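Local structure of probable chitinase (Chromobacterium violaceum, 5JH8) at residues Y64-N69 and G107-F112; E113-G118 and Y159-R164; N122-I127 and R164-A169; I142-A147 and Y172-S177; I212-P217 and Y289-T294. The protein belongs to glycosyl hydrolase family 18 and probably binds and hydrolyses chitin, as its relatives do. One frame throughout, in Å; residues are numbered along the deposited sequence.

Contact 1. Residues Y64-N69 and G107-F112. With HIS (histidine), chain F.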
# COMPACT_ATOMS: atom_id res chain seq x y z
N TYR A 64 7.21 -10.89 -2.95
CA TYR A 64 7.33 -9.98 -4.09
C TYR A 64 8.41 -8.95 -3.78
O TYR A 64 8.40 -8.34 -2.71
CB TYR A 64 6.00 -9.28 -4.38
CG TYR A 64 4.96 -10.18 -5.00
CD1 TYR A 64 4.31 -11.14 -4.26
CD2 TYR A 64 4.65 -10.08 -6.34
CE1 TYR A 64 3.37 -11.99 -4.85
CE2 TYR A 64 3.73 -10.90 -6.93
CZ TYR A 64 3.11 -11.87 -6.20
OH TYR A 64 2.19 -12.66 -6.83
N GLY A 65 9.31 -8.73 -4.72
CA GLY A 65 10.28 -7.67 -4.55
C GLY A 65 9.62 -6.34 -4.84
O GLY A 65 9.19 -6.12 -5.96
N CYS A 66 9.50 -5.49 -3.82
CA CYS A 66 8.82 -4.20 -3.95
C CYS A 66 9.86 -3.12 -4.21
O CYS A 66 10.72 -2.85 -3.36
CB CYS A 66 7.96 -3.92 -2.71
SG CYS A 66 7.18 -2.29 -2.69
N VAL A 67 9.80 -2.57 -5.41
CA VAL A 67 10.83 -1.71 -5.97
C VAL A 67 10.25 -0.32 -6.22
O VAL A 67 9.24 -0.19 -6.93
CB VAL A 67 11.41 -2.29 -7.27
CG1 VAL A 67 12.51 -1.40 -7.80
CG2 VAL A 67 11.91 -3.71 -7.07
N SER A 68 10.91 0.69 -5.67
CA SER A 68 10.40 2.05 -5.69
C SER A 68 11.31 2.97 -6.51
O SER A 68 12.52 2.75 -6.63
CB SER A 68 10.26 2.58 -4.26
OG SER A 68 9.38 1.76 -3.49
N ASN A 69 10.70 4.04 -7.03
CA ASN A 69 11.42 5.09 -7.73
C ASN A 69 11.80 6.21 -6.76
O ASN A 69 11.34 7.34 -6.86
CB ASN A 69 10.57 5.66 -8.87
CG ASN A 69 9.26 6.26 -8.37
OD1 ASN A 69 8.59 5.68 -7.54
ND2 ASN A 69 8.89 7.42 -8.91
N GLY A 107 7.43 -12.69 -7.73
CA GLY A 107 7.09 -11.61 -8.62
C GLY A 107 7.70 -10.31 -8.16
O GLY A 107 8.48 -10.25 -7.21
N ILE A 108 7.29 -9.25 -8.84
CA ILE A 108 7.71 -7.89 -8.57
C ILE A 108 6.48 -7.07 -8.20
O ILE A 108 5.43 -7.18 -8.84
CB ILE A 108 8.40 -7.28 -9.81
CG1 ILE A 108 9.71 -8.03 -10.14
CG2 ILE A 108 8.59 -5.76 -9.64
CD1 ILE A 108 10.80 -7.86 -9.14
N ASN A 109 6.62 -6.23 -7.18
CA ASN A 109 5.67 -5.17 -6.87
C ASN A 109 6.32 -3.85 -7.29
O ASN A 109 7.25 -3.38 -6.64
CB ASN A 109 5.33 -5.21 -5.38
CG ASN A 109 4.43 -4.07 -4.86
OD1 ASN A 109 4.41 -3.86 -3.65
ND2 ASN A 109 3.69 -3.38 -5.71
N VAL A 110 5.85 -3.27 -8.40
CA VAL A 110 6.27 -1.93 -8.80
C VAL A 110 5.52 -0.93 -7.92
O VAL A 110 4.29 -0.90 -7.93
CB VAL A 110 5.99 -1.68 -10.28
CG1 VAL A 110 6.20 -0.19 -10.60
CG2 VAL A 110 6.88 -2.55 -11.16
N ASP A 111 6.28 -0.14 -7.16
CA ASP A 111 5.72 0.91 -6.30
C ASP A 111 6.32 2.22 -6.80
O ASP A 111 7.27 2.75 -6.23
CB ASP A 111 6.04 0.66 -4.84
CG ASP A 111 5.39 1.67 -3.94
OD1 ASP A 111 4.57 2.48 -4.44
OD2 ASP A 111 5.68 1.69 -2.73
N PHE A 112 5.79 2.70 -7.93
CA PHE A 112 6.23 3.96 -8.51
C PHE A 112 5.21 5.03 -8.16
O PHE A 112 4.06 4.97 -8.62
CB PHE A 112 6.39 3.89 -10.03
CG PHE A 112 7.66 3.24 -10.51
CD1 PHE A 112 8.47 2.45 -9.69
CD2 PHE A 112 8.02 3.40 -11.82
CE1 PHE A 112 9.61 1.84 -10.19
CE2 PHE A 112 9.14 2.82 -12.32
CZ PHE A 112 9.94 2.04 -11.51
N HIS F . 3.93 5.21 1.75
CA HIS F . 4.99 4.24 1.51
C HIS F . 6.35 4.92 1.60
O HIS F . 6.48 6.14 1.43
CB HIS F . 4.81 3.56 0.15
CG HIS F . 3.64 2.63 0.09
ND1 HIS F . 3.50 1.68 -0.90
CD2 HIS F . 2.54 2.52 0.87
CE1 HIS F . 2.38 1.01 -0.70
NE2 HIS F . 1.77 1.51 0.35
OXT HIS F . 7.35 4.25 1.86
O HOH W 1 8.13 1.91 -1.19
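Gly-65, Val-67, Asn-109 and Asp-111 knit strand segments 64-68 and 107-111 into a parallel ladder whose axes come within 4.3 Å and diverge by 24°. Four backbone bonds carry it: Gly-65 N gives to Gly-107 O, Asn-109 N to Gly-65 O at 2.8 Å, Val-67 N to Asn-109 O at 2.9 Å, and Asp-111 N to Val-67 O. At the start of the ladder the Tyr-64 ring covers Gly-107, whose N stands 4.0 Å above the ring plane; having no side chain, Gly-107 lets the ring settle on bare backbone.

Tyr-64, Cys-66, Asn-109 and Asp-111 share one face of the sheet. Cys-66 SG lies 3.3 Å from Asn-109 OD1, while that amide is anchored at both ends, OD1 by Tyr-7 OH and ND2 by Ser-144 OG and Ile-142 O. Past the strands, Asn-69 CB makes a CH-pi contact 4.1 Å from the Phe-112 ring centroid, 17° off the normal, and Val-110 CG1 covers the opposite ring face. Asn-69 ND2 is secured by Ser-77 O and Glu-113 O.

Asp-111 OD2 accepts a bond from ND1 of the bound histidine at 2.8 Å, with an N-H...O angle of 160°. The strands are neighbours in the wall of the family 18 TIM barrel and end at the histidine pocket; the run from Asn-109 to Glu-113 resembles the DxDxE end of the family signature, with Asn-109 in the place of its first aspartate.

Contact 2. Residues E113-G118 and Y159-R164. With HIS (histidine), chain F.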
# COMPACT_ATOMS: atom_id res chain seq x y z
N GLU A 113 5.62 5.98 -7.33
CA GLU A 113 4.74 7.04 -6.88
C GLU A 113 5.28 8.36 -7.44
O GLU A 113 6.44 8.48 -7.84
CB GLU A 113 4.63 7.02 -5.36
CG GLU A 113 4.15 5.64 -4.89
CD GLU A 113 3.80 5.54 -3.42
OE1 GLU A 113 3.49 6.55 -2.77
OE2 GLU A 113 3.84 4.39 -2.92
N ALA A 114 4.39 9.35 -7.53
CA ALA A 114 4.72 10.62 -8.14
C ALA A 114 5.04 10.46 -9.63
O ALA A 114 5.79 11.27 -10.20
CB ALA A 114 5.86 11.34 -7.40
N VAL A 115 4.44 9.46 -10.28
CA VAL A 115 4.54 9.39 -11.73
C VAL A 115 3.93 10.65 -12.31
O VAL A 115 2.79 11.02 -11.97
CB VAL A 115 3.87 8.11 -12.26
CG1 VAL A 115 3.78 8.13 -13.77
CG2 VAL A 115 4.62 6.87 -11.78
N ALA A 116 4.68 11.33 -13.18
CA ALA A 116 4.22 12.59 -13.76
C ALA A 116 3.02 12.35 -14.67
O ALA A 116 2.95 11.35 -15.38
CB ALA A 116 5.33 13.23 -14.58
N GLN A 117 2.09 13.30 -14.68
CA GLN A 117 0.91 13.15 -15.53
C GLN A 117 1.29 12.95 -16.99
O GLN A 117 0.63 12.19 -17.71
CB GLN A 117 -0.06 14.31 -15.34
CG GLN A 117 0.50 15.69 -15.65
CD GLN A 117 -0.47 16.78 -15.24
OE1 GLN A 117 -1.67 16.54 -15.12
NE2 GLN A 117 0.05 17.97 -15.00
N GLY A 118 2.36 13.60 -17.45
CA GLY A 118 2.78 13.43 -18.83
C GLY A 118 3.31 12.05 -19.16
O GLY A 118 3.51 11.74 -20.34
N TYR A 159 -3.35 11.41 -12.89
CA TYR A 159 -3.51 11.17 -14.31
C TYR A 159 -2.42 10.26 -14.87
O TYR A 159 -2.63 9.62 -15.91
CB TYR A 159 -3.56 12.50 -15.09
CG TYR A 159 -3.93 12.31 -16.54
CD1 TYR A 159 -5.22 11.94 -16.90
CD2 TYR A 159 -3.00 12.49 -17.55
CE1 TYR A 159 -5.56 11.75 -18.21
CE2 TYR A 159 -3.34 12.32 -18.88
CZ TYR A 159 -4.62 11.94 -19.20
OH TYR A 159 -4.98 11.76 -20.51
N GLY A 160 -1.26 10.17 -14.22
CA GLY A 160 -0.24 9.24 -14.69
C GLY A 160 -0.64 7.78 -14.59
O GLY A 160 0.06 6.93 -15.15
N TYR A 161 -1.73 7.47 -13.87
CA TYR A 161 -2.14 6.10 -13.60
C TYR A 161 -3.42 5.77 -14.38
O TYR A 161 -4.51 6.23 -14.04
CB TYR A 161 -2.34 5.88 -12.11
CG TYR A 161 -1.09 6.18 -11.32
CD1 TYR A 161 -0.11 5.21 -11.15
CD2 TYR A 161 -0.85 7.44 -10.81
CE1 TYR A 161 1.04 5.47 -10.45
CE2 TYR A 161 0.31 7.73 -10.12
CZ TYR A 161 1.26 6.74 -9.93
OH TYR A 161 2.41 7.06 -9.24
N ASP A 162 -3.26 5.00 -15.46
CA ASP A 162 -4.37 4.57 -16.31
C ASP A 162 -4.73 3.16 -15.82
O ASP A 162 -4.09 2.17 -16.20
CB ASP A 162 -3.88 4.55 -17.75
CG ASP A 162 -4.93 4.08 -18.74
OD1 ASP A 162 -5.96 3.46 -18.35
OD2 ASP A 162 -4.72 4.35 -19.94
N LEU A 163 -5.71 3.07 -14.92
CA LEU A 163 -6.00 1.78 -14.29
C LEU A 163 -6.40 0.74 -15.32
O LEU A 163 -6.03 -0.44 -15.19
CB LEU A 163 -7.10 1.91 -13.24
CG LEU A 163 -6.63 2.22 -11.81
CD1 LEU A 163 -5.95 3.56 -11.70
CD2 LEU A 163 -7.79 2.14 -10.85
N ARG A 164 -7.19 1.12 -16.31
CA ARG A 164 -7.58 0.16 -17.33
C ARG A 164 -6.36 -0.49 -17.98
O ARG A 164 -6.28 -1.72 -18.11
CB ARG A 164 -8.48 0.83 -18.38
CG ARG A 164 -9.20 -0.14 -19.30
CD ARG A 164 -10.19 0.58 -20.23
NE ARG A 164 -11.41 1.02 -19.57
CZ ARG A 164 -12.50 0.27 -19.41
NH1 ARG A 164 -12.54 -0.97 -19.88
NH2 ARG A 164 -13.55 0.76 -18.77
N HIS F . 3.93 5.21 1.75
CA HIS F . 4.99 4.24 1.51
C HIS F . 6.35 4.92 1.60
O HIS F . 6.48 6.14 1.43
CB HIS F . 4.81 3.56 0.15
CG HIS F . 3.64 2.63 0.09
ND1 HIS F . 3.50 1.68 -0.90
CD2 HIS F . 2.54 2.52 0.87
CE1 HIS F . 2.38 1.01 -0.70
NE2 HIS F . 1.77 1.51 0.35
OXT HIS F . 7.35 4.25 1.86
O HOH W 2 1.78 8.83 -6.43
O HOH W 3 0.12 11.67 -12.33
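The phenol of Tyr-161 meets Val-115 obliquely, chiefly through the hydroxyl end of the ring: CZ lies 3.8 Å from Val-115 CB, and OH is 3.4 Å from Val-115 CG2. Tyr-161 CG stands anti to its own carbonyl carbon (chi1 -58°); CB does not aim at the 113-118 loop, but the end of the side chain comes nearer to it. The hydroxyl reaches a cluster of backbone groups. Its strongest partner is Phe-112 O; Val-115 N adds a weak bond to OH at 3.3 Å, fairly straight at 162°, and a water held by Ala-114 N touches OH weakly as well. Val-145 and Pro-146 also pack against this side chain.

Tyr-159 is turned differently. Its ring presents an edge to the loop, CD2 lying 3.6 Å from Gln-117 O, while its CB rests 3.9 Å from Gln-117 CB; the ring also forms a cation-pi pair with Arg-120. Between the two tyrosines, Gly-160 N gives a bond to a water 2.8 Å away that also contacts Val-115 O.

The CB of Glu-113 points away from the other segment; with CD anti (chi2 -172°) the chain is extended beyond CG, and OE2 comes 3.3 Å from CB of the bound histidine. The contact thus joins two loops at the pocket end of a TIM barrel, and Glu-113 probably corresponds to the final glutamate of the family 18 signature, the proton donor in characterised relatives.

Contact 3. Residues N122-I127 and R164-A169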
# COMPACT_ATOMS: atom_id res chain seq x y z
N ASN A 122 3.55 6.35 -21.12
CA ASN A 122 4.87 5.74 -20.96
C ASN A 122 4.84 4.70 -19.86
O ASN A 122 5.37 3.60 -20.01
CB ASN A 122 5.90 6.81 -20.62
CG ASN A 122 6.19 7.74 -21.77
OD1 ASN A 122 6.08 7.37 -22.94
ND2 ASN A 122 6.58 8.97 -21.45
N PHE A 123 4.24 5.04 -18.72
CA PHE A 123 4.20 4.13 -17.59
C PHE A 123 3.34 2.91 -17.91
O PHE A 123 3.71 1.77 -17.60
CB PHE A 123 3.70 4.88 -16.35
CG PHE A 123 3.72 4.04 -15.10
CD1 PHE A 123 4.89 3.43 -14.66
CD2 PHE A 123 2.56 3.84 -14.37
CE1 PHE A 123 4.88 2.64 -13.51
CE2 PHE A 123 2.56 3.06 -13.21
CZ PHE A 123 3.72 2.46 -12.78
N SER A 124 2.19 3.12 -18.56
CA SER A 124 1.36 1.99 -18.97
C SER A 124 2.15 1.04 -19.85
O SER A 124 2.06 -0.18 -19.71
CB SER A 124 0.14 2.49 -19.73
OG SER A 124 -0.68 3.23 -18.86
N HIS A 125 2.93 1.61 -20.79
CA HIS A 125 3.70 0.78 -21.70
C HIS A 125 4.78 0.01 -20.96
O HIS A 125 4.96 -1.19 -21.20
CB HIS A 125 4.30 1.64 -22.82
CG HIS A 125 5.06 0.84 -23.83
ND1 HIS A 125 6.43 0.86 -23.89
CD2 HIS A 125 4.65 -0.04 -24.77
CE1 HIS A 125 6.84 0.05 -24.85
NE2 HIS A 125 5.78 -0.50 -25.40
N PHE A 126 5.48 0.67 -20.04
CA PHE A 126 6.47 -0.02 -19.22
C PHE A 126 5.86 -1.21 -18.50
O PHE A 126 6.42 -2.31 -18.49
CB PHE A 126 7.08 0.97 -18.23
CG PHE A 126 7.86 0.33 -17.09
CD1 PHE A 126 9.00 -0.41 -17.33
CD2 PHE A 126 7.45 0.49 -15.77
CE1 PHE A 126 9.70 -0.98 -16.26
CE2 PHE A 126 8.15 -0.07 -14.73
CZ PHE A 126 9.26 -0.81 -14.97
N ILE A 127 4.69 -1.01 -17.89
CA ILE A 127 4.02 -2.08 -17.15
C ILE A 127 3.55 -3.18 -18.10
O ILE A 127 3.63 -4.37 -17.75
CB ILE A 127 2.89 -1.46 -16.30
CG1 ILE A 127 3.50 -0.60 -15.18
CG2 ILE A 127 1.97 -2.54 -15.75
CD1 ILE A 127 4.49 -1.30 -14.26
N ARG A 164 -7.19 1.12 -16.31
CA ARG A 164 -7.58 0.16 -17.33
C ARG A 164 -6.36 -0.49 -17.98
O ARG A 164 -6.28 -1.72 -18.11
CB ARG A 164 -8.48 0.83 -18.38
CG ARG A 164 -9.20 -0.14 -19.30
CD ARG A 164 -10.19 0.58 -20.23
NE ARG A 164 -11.41 1.02 -19.57
CZ ARG A 164 -12.50 0.27 -19.41
NH1 ARG A 164 -12.54 -0.97 -19.88
NH2 ARG A 164 -13.55 0.76 -18.77
N ALA A 165 -5.38 0.33 -18.38
CA ALA A 165 -4.19 -0.20 -19.04
C ALA A 165 -3.33 -1.00 -18.06
O ALA A 165 -2.84 -2.10 -18.38
CB ALA A 165 -3.37 0.93 -19.67
N LEU A 166 -3.13 -0.46 -16.86
CA LEU A 166 -2.26 -1.12 -15.90
C LEU A 166 -2.85 -2.46 -15.48
O LEU A 166 -2.13 -3.45 -15.34
CB LEU A 166 -2.07 -0.21 -14.68
CG LEU A 166 -1.35 1.13 -14.93
CD1 LEU A 166 -1.43 2.07 -13.72
CD2 LEU A 166 0.11 0.89 -15.30
N GLY A 167 -4.16 -2.47 -15.24
CA GLY A 167 -4.81 -3.67 -14.78
C GLY A 167 -4.84 -4.77 -15.82
O GLY A 167 -4.88 -5.94 -15.47
N ALA A 168 -4.85 -4.41 -17.10
CA ALA A 168 -4.82 -5.42 -18.14
C ALA A 168 -3.46 -6.12 -18.20
O ALA A 168 -3.38 -7.28 -18.62
CB ALA A 168 -5.15 -4.81 -19.50
N ALA A 169 -2.40 -5.45 -17.77
CA ALA A 169 -1.05 -5.98 -17.87
C ALA A 169 -0.60 -6.70 -16.61
O ALA A 169 0.14 -7.69 -16.68
CB ALA A 169 -0.09 -4.84 -18.15
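Leu-166 turns CG anti to its carbonyl carbon (chi1 -64°), while Phe-123 turns CG anti to its backbone N (chi1 -176°). Neither CB aims across, yet the ends of both side chains come nearer to the opposite helix. They meet at about a right angle, Leu-166 CD2 lying 3.9 Å from Phe-123 CE2. The same methyl presses on Ile-127, 3.7 Å from CG1 and 3.8 Å from CB, so one branch of Leu-166 fills the angle between two residues a turn apart. Within its own helix Ile-127 CG1 sits 3.8 Å above the plane of the Phe-123 ring, offset toward the rim, which makes those two side chains a joint surface.

Small residues line the rest. Ala-169 CB approaches Ile-127 CG2 to 3.9 Å, and Ala-165 CB lies 3.6 Å from Ser-124 OG, a hydroxyl bonded back to Arg-120 O. Alanines face across, and the segment axes approach to 8.9 Å, 7° from parallel.

Helix 120-135 follows strand 107-111, and helix 163-169 links strands 142-146 and 172-176. The pair are therefore neighbouring helices of the layer outside the barrel, with Phe-123 and Ile-127 resting on Val-143 and Leu-166 on Val-145 of the strand beneath.

Contact 4. Residues I142-A147 and Y172-S177. With HIS (histidine), chain F.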
# COMPACT_ATOMS: atom_id res chain seq x y z
N ILE A 142 2.61 -7.08 -9.43
CA ILE A 142 1.68 -6.24 -8.67
C ILE A 142 2.11 -4.79 -8.86
O ILE A 142 3.28 -4.47 -8.66
CB ILE A 142 1.73 -6.58 -7.17
CG1 ILE A 142 1.42 -8.06 -6.96
CG2 ILE A 142 0.79 -5.66 -6.38
CD1 ILE A 142 1.51 -8.51 -5.52
N VAL A 143 1.18 -3.92 -9.23
CA VAL A 143 1.47 -2.49 -9.38
C VAL A 143 0.69 -1.75 -8.30
O VAL A 143 -0.54 -1.82 -8.25
CB VAL A 143 1.13 -1.96 -10.78
CG1 VAL A 143 1.52 -0.49 -10.89
CG2 VAL A 143 1.86 -2.77 -11.85
N SER A 144 1.41 -1.02 -7.44
CA SER A 144 0.78 -0.18 -6.43
C SER A 144 0.34 1.12 -7.08
O SER A 144 1.13 1.76 -7.79
CB SER A 144 1.74 0.09 -5.27
OG SER A 144 2.10 -1.12 -4.61
N VAL A 145 -0.92 1.48 -6.91
CA VAL A 145 -1.42 2.72 -7.50
C VAL A 145 -2.13 3.54 -6.44
O VAL A 145 -2.67 2.99 -5.47
CB VAL A 145 -2.36 2.47 -8.69
CG1 VAL A 145 -1.64 1.73 -9.77
CG2 VAL A 145 -3.59 1.73 -8.24
N PRO A 146 -2.18 4.85 -6.61
CA PRO A 146 -2.98 5.69 -5.72
C PRO A 146 -4.46 5.38 -5.91
O PRO A 146 -4.89 4.98 -7.00
CB PRO A 146 -2.66 7.13 -6.17
CG PRO A 146 -1.45 7.03 -7.01
CD PRO A 146 -1.42 5.67 -7.59
N ALA A 147 -5.23 5.61 -4.85
CA ALA A 147 -6.66 5.34 -4.81
C ALA A 147 -7.41 6.61 -5.13
O ALA A 147 -7.23 7.64 -4.46
CB ALA A 147 -7.05 4.84 -3.42
N TYR A 172 -2.06 -8.02 -10.38
CA TYR A 172 -2.85 -7.29 -9.41
C TYR A 172 -2.47 -5.82 -9.45
O TYR A 172 -1.31 -5.47 -9.66
CB TYR A 172 -2.57 -7.75 -7.98
CG TYR A 172 -2.91 -9.18 -7.70
CD1 TYR A 172 -4.20 -9.55 -7.30
CD2 TYR A 172 -1.95 -10.20 -7.82
CE1 TYR A 172 -4.52 -10.85 -7.02
CE2 TYR A 172 -2.26 -11.50 -7.54
CZ TYR A 172 -3.55 -11.82 -7.13
OH TYR A 172 -3.85 -13.14 -6.85
N LEU A 173 -3.47 -4.97 -9.21
CA LEU A 173 -3.23 -3.59 -8.78
C LEU A 173 -3.44 -3.55 -7.28
O LEU A 173 -4.50 -3.98 -6.78
CB LEU A 173 -4.16 -2.58 -9.45
CG LEU A 173 -4.15 -2.60 -10.97
CD1 LEU A 173 -4.97 -1.45 -11.51
CD2 LEU A 173 -2.73 -2.54 -11.54
N GLN A 174 -2.44 -3.03 -6.57
CA GLN A 174 -2.52 -2.81 -5.12
C GLN A 174 -3.03 -1.38 -4.97
O GLN A 174 -2.27 -0.43 -5.14
CB GLN A 174 -1.17 -3.07 -4.46
CG GLN A 174 -1.20 -3.03 -2.95
CD GLN A 174 -0.80 -1.70 -2.34
OE1 GLN A 174 0.08 -1.00 -2.82
NE2 GLN A 174 -1.42 -1.39 -1.21
N ILE A 175 -4.32 -1.24 -4.69
CA ILE A 175 -4.93 0.08 -4.60
C ILE A 175 -4.66 0.64 -3.22
O ILE A 175 -5.16 0.11 -2.22
CB ILE A 175 -6.43 0.03 -4.90
CG1 ILE A 175 -6.65 -0.38 -6.35
CG2 ILE A 175 -7.07 1.40 -4.58
CD1 ILE A 175 -8.08 -0.33 -6.79
N MSE A 176 -3.90 1.72 -3.16
CA MSE A 176 -3.44 2.28 -1.89
C MSE A 176 -4.57 3.12 -1.28
O MSE A 176 -4.49 4.37 -1.23
CB MSE A 176 -2.18 3.12 -2.11
CG MSE A 176 -1.04 2.27 -2.61
SE MSE A 176 0.51 3.31 -3.18
CE MSE A 176 0.59 4.54 -1.68
N SER A 177 -5.63 2.43 -0.86
CA SER A 177 -6.81 3.08 -0.31
C SER A 177 -6.59 3.47 1.15
O SER A 177 -7.32 3.05 2.06
CB SER A 177 -8.05 2.22 -0.49
OG SER A 177 -7.88 0.90 -0.02
N HIS F . 3.93 5.21 1.75
CA HIS F . 4.99 4.24 1.51
C HIS F . 6.35 4.92 1.60
O HIS F . 6.48 6.14 1.43
CB HIS F . 4.81 3.56 0.15
CG HIS F . 3.64 2.63 0.09
ND1 HIS F . 3.50 1.68 -0.90
CD2 HIS F . 2.54 2.52 0.87
CE1 HIS F . 2.38 1.01 -0.70
NE2 HIS F . 1.77 1.51 0.35
OXT HIS F . 7.35 4.25 1.86
O HOH W 4 -3.70 6.60 -2.56
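Parallel strands 142-146 and 172-176 are neighbouring staves of the family 18 TIM barrel, and Val-143, Val-145 and Gln-174 bind them edge to edge. Val-143 N gives to Tyr-172 O, Gln-174 N to Val-143 O at 2.8 Å, Val-145 N to Gln-174 O, and Met-176 N to Val-145 O at 2.9 Å.

On the face shared with Ile-142, Ser-144 OG donates to Gln-174 OE1 at 2.7 Å, lying in the amide plane on a lone pair. The Gln-174 chain is bent at chi2 (-97°), which sets CD, and its NE2 is held by Ser-295 OG and Tyr-178 OH; OE1 is 3.7 Å from CE1 of the bound histidine. The selenomethionine at Met-176 has CE 3.8 Å from CD2 of that histidine. Ile-142 CG2 packs on Gln-174 CB at 3.8 Å. On the other face Val-143 CB meets Leu-173 CD2 at 4.0 Å. A water joins Ala-147 N to Met-176 O beyond the ladder.

Strand 107-111 flanks the pair beside 142-146, strand 212-222 lies beside 172-176, and helix 193-206 packs against Ala-147, Ile-175 and Ser-177.

Contact 5. Residues I212-P217 and Y289-T294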
# COMPACT_ATOMS: atom_id res chain seq x y z
N ILE A 212 -7.80 -6.81 -8.39
CA ILE A 212 -7.72 -5.67 -7.50
C ILE A 212 -7.50 -6.15 -6.07
O ILE A 212 -8.19 -7.05 -5.61
CB ILE A 212 -8.99 -4.81 -7.61
CG1 ILE A 212 -9.14 -4.22 -9.02
CG2 ILE A 212 -9.02 -3.73 -6.52
CD1 ILE A 212 -8.07 -3.28 -9.45
N LEU A 213 -6.56 -5.50 -5.38
CA LEU A 213 -6.43 -5.58 -3.94
C LEU A 213 -6.80 -4.21 -3.37
O LEU A 213 -6.31 -3.20 -3.88
CB LEU A 213 -5.00 -5.91 -3.51
CG LEU A 213 -4.31 -7.07 -4.20
CD1 LEU A 213 -2.86 -7.08 -3.80
CD2 LEU A 213 -4.98 -8.40 -3.86
N ASN A 214 -7.67 -4.16 -2.35
CA ASN A 214 -7.79 -2.92 -1.61
C ASN A 214 -6.65 -2.81 -0.62
O ASN A 214 -5.80 -3.70 -0.50
CB ASN A 214 -9.19 -2.73 -1.02
CG ASN A 214 -9.49 -3.65 0.13
OD1 ASN A 214 -8.93 -4.73 0.24
ND2 ASN A 214 -10.40 -3.23 1.01
N GLY A 215 -6.61 -1.68 0.07
CA GLY A 215 -5.57 -1.38 1.03
C GLY A 215 -6.16 -0.93 2.35
O GLY A 215 -7.09 -0.12 2.38
N ILE A 216 -5.60 -1.46 3.43
CA ILE A 216 -6.08 -1.16 4.79
C ILE A 216 -4.88 -0.73 5.62
O ILE A 216 -3.87 -1.45 5.68
CB ILE A 216 -6.77 -2.36 5.44
CG1 ILE A 216 -7.88 -2.90 4.53
CG2 ILE A 216 -7.28 -1.98 6.83
CD1 ILE A 216 -8.53 -4.18 5.05
N PRO A 217 -4.94 0.44 6.25
CA PRO A 217 -3.81 0.91 7.06
C PRO A 217 -3.84 0.34 8.46
O PRO A 217 -4.89 0.24 9.09
CB PRO A 217 -4.03 2.42 7.09
CG PRO A 217 -5.56 2.54 7.13
CD PRO A 217 -6.06 1.42 6.24
N TYR A 289 -17.07 -7.00 -3.38
CA TYR A 289 -16.71 -6.63 -4.75
C TYR A 289 -16.15 -7.78 -5.58
O TYR A 289 -15.97 -7.61 -6.79
CB TYR A 289 -15.66 -5.52 -4.76
CG TYR A 289 -16.16 -4.13 -4.44
CD1 TYR A 289 -16.32 -3.70 -3.14
CD2 TYR A 289 -16.45 -3.23 -5.46
CE1 TYR A 289 -16.75 -2.42 -2.85
CE2 TYR A 289 -16.90 -1.96 -5.19
CZ TYR A 289 -17.04 -1.56 -3.88
OH TYR A 289 -17.47 -0.29 -3.58
N GLY A 290 -15.86 -8.93 -4.98
CA GLY A 290 -15.12 -9.95 -5.71
C GLY A 290 -13.67 -9.59 -5.95
O GLY A 290 -13.12 -9.94 -7.00
N LEU A 291 -13.05 -8.87 -5.02
CA LEU A 291 -11.67 -8.48 -5.20
C LEU A 291 -10.76 -9.70 -5.15
O LEU A 291 -11.10 -10.76 -4.60
CB LEU A 291 -11.23 -7.51 -4.10
CG LEU A 291 -12.06 -6.23 -3.94
CD1 LEU A 291 -11.42 -5.34 -2.89
CD2 LEU A 291 -12.23 -5.49 -5.25
N GLY A 292 -9.55 -9.53 -5.68
CA GLY A 292 -8.52 -10.53 -5.55
C GLY A 292 -8.00 -10.70 -4.15
O GLY A 292 -7.37 -11.72 -3.86
N GLY A 293 -8.22 -9.71 -3.29
CA GLY A 293 -7.74 -9.78 -1.93
C GLY A 293 -7.53 -8.39 -1.38
O GLY A 293 -8.10 -7.42 -1.88
N THR A 294 -6.76 -8.35 -0.30
CA THR A 294 -6.49 -7.12 0.41
C THR A 294 -4.99 -6.99 0.66
O THR A 294 -4.24 -7.95 0.52
CB THR A 294 -7.29 -7.06 1.72
OG1 THR A 294 -7.28 -5.74 2.25
CG2 THR A 294 -6.81 -8.06 2.77
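One side-chain hydrogen bond crosses between Thr-294 and Asn-214: with OG1 anti to the backbone N (chi1 -166°), Thr-294 OG1 donates to Asn-214 OD1 at 2.8 Å, approaching from above the amide plane, 41° out of it. The other end of the amide, Asn-214 ND2, is bonded to Lys-282 O.

Two backbone bonds cross, both weak. Gly-292 N reaches Ile-212 O at 2.8 Å but at a bent 128°, and Asn-214 N reaches Gly-293 O at 3.3 Å, beside a CA-H...O contact from Leu-213 CA to Gly-293 O.

Apolar packing fills in around them. Leu-291 splits its methyls, CD2 lying 3.9 Å from Ile-212 CG2 and CD1 3.9 Å from Asn-214 CB. Separately, Leu-213 CD2 makes van der Waals contact with the bare glycine backbone, 3.5 Å from Gly-293 N.

Strands 212-222 and 293-297 are parallel neighbours in the barrel, and here their pairing is only beginning. The chemistry implies that a buried hydroxyl-amide bond and leucine packing supplement the poorly aligned backbone bonds.

In the fold
The five contacts follow the chain round a family 18 TIM barrel. Contacts 1, 4 and 5 are strand pairs in its wall: strands 107-111 and 142-146 join contacts 1 and 4, centres 11 Å apart, and strands 172-176 and 212-222 join contacts 4 and 5, 9 Å apart. Contacts 1 and 5, 18 Å apart, do not touch. Contact 3 lies outside the wall, 12 Å from contact 4; the centre of contact 2 lies 10 Å from that of contact 3, and both include part of helix 163-169. Contacts 2, 3 and 4 interleave along the sequence; contact 1 closes before them and contact 5 opens after. Contacts 1, 2 and 4 all reach the bound histidine, so barrel wall and loops jointly build the pocket.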